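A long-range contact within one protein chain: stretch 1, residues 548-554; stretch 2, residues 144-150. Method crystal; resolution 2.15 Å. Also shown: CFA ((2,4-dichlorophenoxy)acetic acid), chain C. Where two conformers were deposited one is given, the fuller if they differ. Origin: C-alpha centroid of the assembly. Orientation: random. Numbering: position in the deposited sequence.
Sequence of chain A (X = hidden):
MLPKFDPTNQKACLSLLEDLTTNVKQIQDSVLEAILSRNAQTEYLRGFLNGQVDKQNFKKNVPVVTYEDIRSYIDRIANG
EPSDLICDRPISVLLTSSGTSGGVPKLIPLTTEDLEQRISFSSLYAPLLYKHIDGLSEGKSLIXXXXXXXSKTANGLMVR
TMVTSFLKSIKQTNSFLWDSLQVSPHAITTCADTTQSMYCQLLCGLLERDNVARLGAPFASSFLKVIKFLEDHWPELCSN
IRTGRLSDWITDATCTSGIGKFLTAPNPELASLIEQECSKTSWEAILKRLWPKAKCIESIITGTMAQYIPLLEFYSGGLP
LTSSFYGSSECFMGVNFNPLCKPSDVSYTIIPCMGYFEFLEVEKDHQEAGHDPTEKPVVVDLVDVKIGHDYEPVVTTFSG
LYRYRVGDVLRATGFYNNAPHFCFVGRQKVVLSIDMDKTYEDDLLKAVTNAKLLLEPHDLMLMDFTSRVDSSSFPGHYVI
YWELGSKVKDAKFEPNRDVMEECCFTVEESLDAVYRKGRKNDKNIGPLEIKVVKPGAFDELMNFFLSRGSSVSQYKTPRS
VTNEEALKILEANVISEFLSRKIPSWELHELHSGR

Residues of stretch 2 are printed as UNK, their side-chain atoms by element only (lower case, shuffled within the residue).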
# COMPACT_ATOMS: atom_id res chain seq x y z
N ARG A 548 6.42 7.31 -17.75
CA ARG A 548 5.53 8.45 -17.87
C ARG A 548 5.31 9.18 -16.56
O ARG A 548 4.39 9.99 -16.46
CB ARG A 548 4.19 8.01 -18.50
CG ARG A 548 4.43 7.24 -19.78
CD ARG A 548 3.22 6.53 -20.36
NE ARG A 548 2.00 7.34 -20.34
CZ ARG A 548 1.48 7.92 -21.43
NH1 ARG A 548 2.11 7.86 -22.60
NH2 ARG A 548 0.35 8.62 -21.33
N GLY A 549 6.16 8.93 -15.56
CA GLY A 549 6.16 9.72 -14.34
C GLY A 549 5.57 9.03 -13.12
O GLY A 549 5.59 9.64 -12.04
N SER A 550 5.05 7.81 -13.24
CA SER A 550 4.56 7.11 -12.07
C SER A 550 5.67 6.91 -11.05
O SER A 550 6.82 6.63 -11.39
CB SER A 550 3.97 5.74 -12.43
OG SER A 550 2.78 5.90 -13.16
N SER A 551 5.32 7.08 -9.77
CA SER A 551 6.27 6.84 -8.69
C SER A 551 6.61 5.35 -8.62
O SER A 551 5.71 4.49 -8.64
CB SER A 551 5.67 7.36 -7.38
OG SER A 551 6.16 6.68 -6.24
N VAL A 552 7.90 5.03 -8.58
CA VAL A 552 8.32 3.62 -8.52
C VAL A 552 7.84 2.96 -7.23
O VAL A 552 7.29 1.85 -7.24
CB VAL A 552 9.85 3.52 -8.65
CG1 VAL A 552 10.27 2.06 -8.63
CG2 VAL A 552 10.34 4.25 -9.91
N SER A 553 8.06 3.63 -6.10
CA SER A 553 7.75 3.06 -4.79
C SER A 553 6.27 3.03 -4.50
O SER A 553 5.83 2.32 -3.60
CB SER A 553 8.46 3.86 -3.70
OG SER A 553 8.04 5.22 -3.75
N GLN A 554 5.48 3.83 -5.21
CA GLN A 554 4.05 3.82 -5.01
C GLN A 554 3.34 3.06 -6.12
O GLN A 554 2.11 3.02 -6.14
CB GLN A 554 3.53 5.26 -4.92
CG GLN A 554 3.89 5.96 -3.60
CD GLN A 554 3.73 7.48 -3.64
OE1 GLN A 554 4.25 8.16 -4.52
NE2 GLN A 554 3.00 8.02 -2.66
N UNK A 144 12.92 -1.94 1.77
CA UNK A 144 13.10 -1.76 0.34
C UNK A 144 12.24 -0.58 -0.07
O UNK A 144 11.02 -0.69 -0.20
c UNK A 144 15.27 -6.32 0.64
c UNK A 144 12.74 -3.04 -0.41
c UNK A 144 13.62 -4.20 -0.04
c UNK A 144 13.92 -6.35 0.98
c UNK A 144 14.96 -4.19 -0.36
c UNK A 144 13.11 -5.28 0.64
c UNK A 144 15.79 -5.24 -0.03
N UNK A 145 12.88 0.55 -0.29
CA UNK A 145 12.17 1.77 -0.61
C UNK A 145 13.18 2.71 -1.21
O UNK A 145 14.25 2.90 -0.62
c UNK A 145 10.71 3.63 0.28
c UNK A 145 11.55 2.42 0.64
c UNK A 145 9.15 5.83 -0.43
c UNK A 145 8.62 4.56 -0.47
c UNK A 145 10.46 6.03 -0.04
o UNK A 145 8.33 6.88 -0.79
c UNK A 145 11.24 4.92 0.32
c UNK A 145 9.40 3.48 -0.13
N UNK A 146 12.86 3.32 -2.34
CA UNK A 146 13.69 4.43 -2.77
C UNK A 146 12.86 5.39 -3.60
O UNK A 146 11.82 5.04 -4.14
c UNK A 146 14.01 2.29 -6.78
c UNK A 146 15.03 1.57 -4.31
c UNK A 146 14.95 3.95 -3.50
c UNK A 146 14.32 0.97 -6.53
c UNK A 146 14.21 3.25 -5.80
c UNK A 146 14.83 0.61 -5.29
c UNK A 146 14.71 2.90 -4.55
N UNK A 147 13.33 6.64 -3.65
CA UNK A 147 12.63 7.72 -4.34
C UNK A 147 13.48 8.20 -5.51
O UNK A 147 14.71 8.31 -5.39
c UNK A 147 11.79 10.06 -4.13
c UNK A 147 12.31 8.87 -3.36
c UNK A 147 13.55 9.28 -2.59
N UNK A 148 12.83 8.47 -6.64
CA UNK A 148 13.51 8.81 -7.88
C UNK A 148 13.44 10.29 -8.23
O UNK A 148 14.17 10.73 -9.12
o UNK A 148 11.60 8.39 -9.32
c UNK A 148 12.97 6.51 -8.69
c UNK A 148 12.95 7.99 -9.04
N UNK A 149 12.57 11.05 -7.57
CA UNK A 149 12.49 12.49 -7.75
C UNK A 149 11.61 13.09 -6.66
O UNK A 149 10.83 12.38 -6.00
c UNK A 149 7.61 13.02 -11.55
c UNK A 149 9.93 13.01 -10.67
c UNK A 149 11.96 12.88 -9.14
c UNK A 149 10.52 12.51 -9.34
n UNK A 149 8.47 12.98 -10.54
n UNK A 149 6.30 12.97 -11.28
n UNK A 149 8.03 13.09 -12.81
N UNK A 150 11.75 14.40 -6.50
CA UNK A 150 10.95 15.20 -5.59
C UNK A 150 10.80 16.57 -6.25
O UNK A 150 11.40 16.84 -7.29
c UNK A 150 13.66 16.03 -2.90
o UNK A 150 14.69 16.74 -2.88
c UNK A 150 13.08 15.62 -4.25
o UNK A 150 13.09 15.63 -1.86
c UNK A 150 11.60 15.30 -4.20
C1 CFA C . 9.05 -1.77 8.39
C2 CFA C . 7.79 -0.98 8.72
C1' CFA C . 7.19 -0.36 6.50
C2' CFA C . 6.33 -0.41 5.41
C3' CFA C . 6.66 0.26 4.25
C4' CFA C . 7.82 0.97 4.18
C5' CFA C . 8.68 1.04 5.25
CL3 CFA C . 4.80 -1.33 5.43
C6' CFA C . 8.36 0.38 6.41
O1 CFA C . 10.13 -1.50 8.96
O2 CFA C . 9.00 -2.67 7.52
O1' CFA C . 6.86 -1.04 7.67
CL4 CFA C . 8.21 1.81 2.68

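Position 144 carries seven side-chain atoms, all carbon: one carbon leading to a six-membered ring without a substituent. Even the nearest side-chain atom, CB, is 8.8 Å from Ser553 CB, so nothing on stretch 1 is touched. A plain six-carbon ring on one carbon is phenylalanine, Phe144.

At position 145 the same framework ends in an oxygen, which makes it a phenol. The CA-to-CB bond points sideways, but the end of the side chain, in the t rotamer (chi1 -175°), comes nearer to stretch 1, where the ring meets Ser553. The residue is tyrosine; Tyr145 CE1 lies 3.3 Å from Ser553 CB, a tight carbon contact. Its hydroxyl is hydrogen-bonded elsewhere in the structure. The same ring also reaches the bound ligand, with Tyr145 CD1 3.5 Å from CFA CL4.

Position 146 again has seven carbons and an unsubstituted ring, now close to Val552. This is phenylalanine, and Phe146 CE1 packs 4.2 Å from Val552 CG1, an apolar contact between the ring and the valine methyl. The backbone contributes as well: Phe146 O is 3.6 Å from Ser553 CB.

Position 147 has three carbons, the first carrying the other two, and its CA-to-CB bond points away from stretch 1. The branched, all-carbon side chain is valine, and Val147 makes no contact across the interface.

At position 148 one carbon carries an oxygen and a carbon, the CA-to-CB bond points toward stretch 1, and the terminal carbon touches Val552. This is threonine, with Thr148 CG2 3.7 Å from Val552 CG2.

Position 149 has three carbons, a nitrogen, and then a carbon bearing two more nitrogens, the planar end of which approaches Gly549. Such a chain is arginine. Gly549 O sits over one face of the Arg149 guanidinium, 3.5 Å from Arg149 NH2, so the N-H bonds, which lie in the plane, point poorly at it and no hydrogen bond results.

Position 150 has three carbons, the third carrying two oxygens, and lies out of reach of stretch 1. It is glutamate, Glu150.

The contact therefore rests on packing, with no clear hydrogen bond between the stretches. Val552 and Ser553 both point toward stretch 2: the two methyls of Val552 meet Phe146 and Thr148, while Ser553 CB packs against Tyr145. Within stretch 1, Ser551 OG accepts from Gln554 N (3.1 Å) and donates to Gln554 OE1 (3.0 Å), linking the residues that bracket this pair. Gly549 and Arg149 complete the more exposed margin.

Stretch 2 (144-150) FYFVTRE
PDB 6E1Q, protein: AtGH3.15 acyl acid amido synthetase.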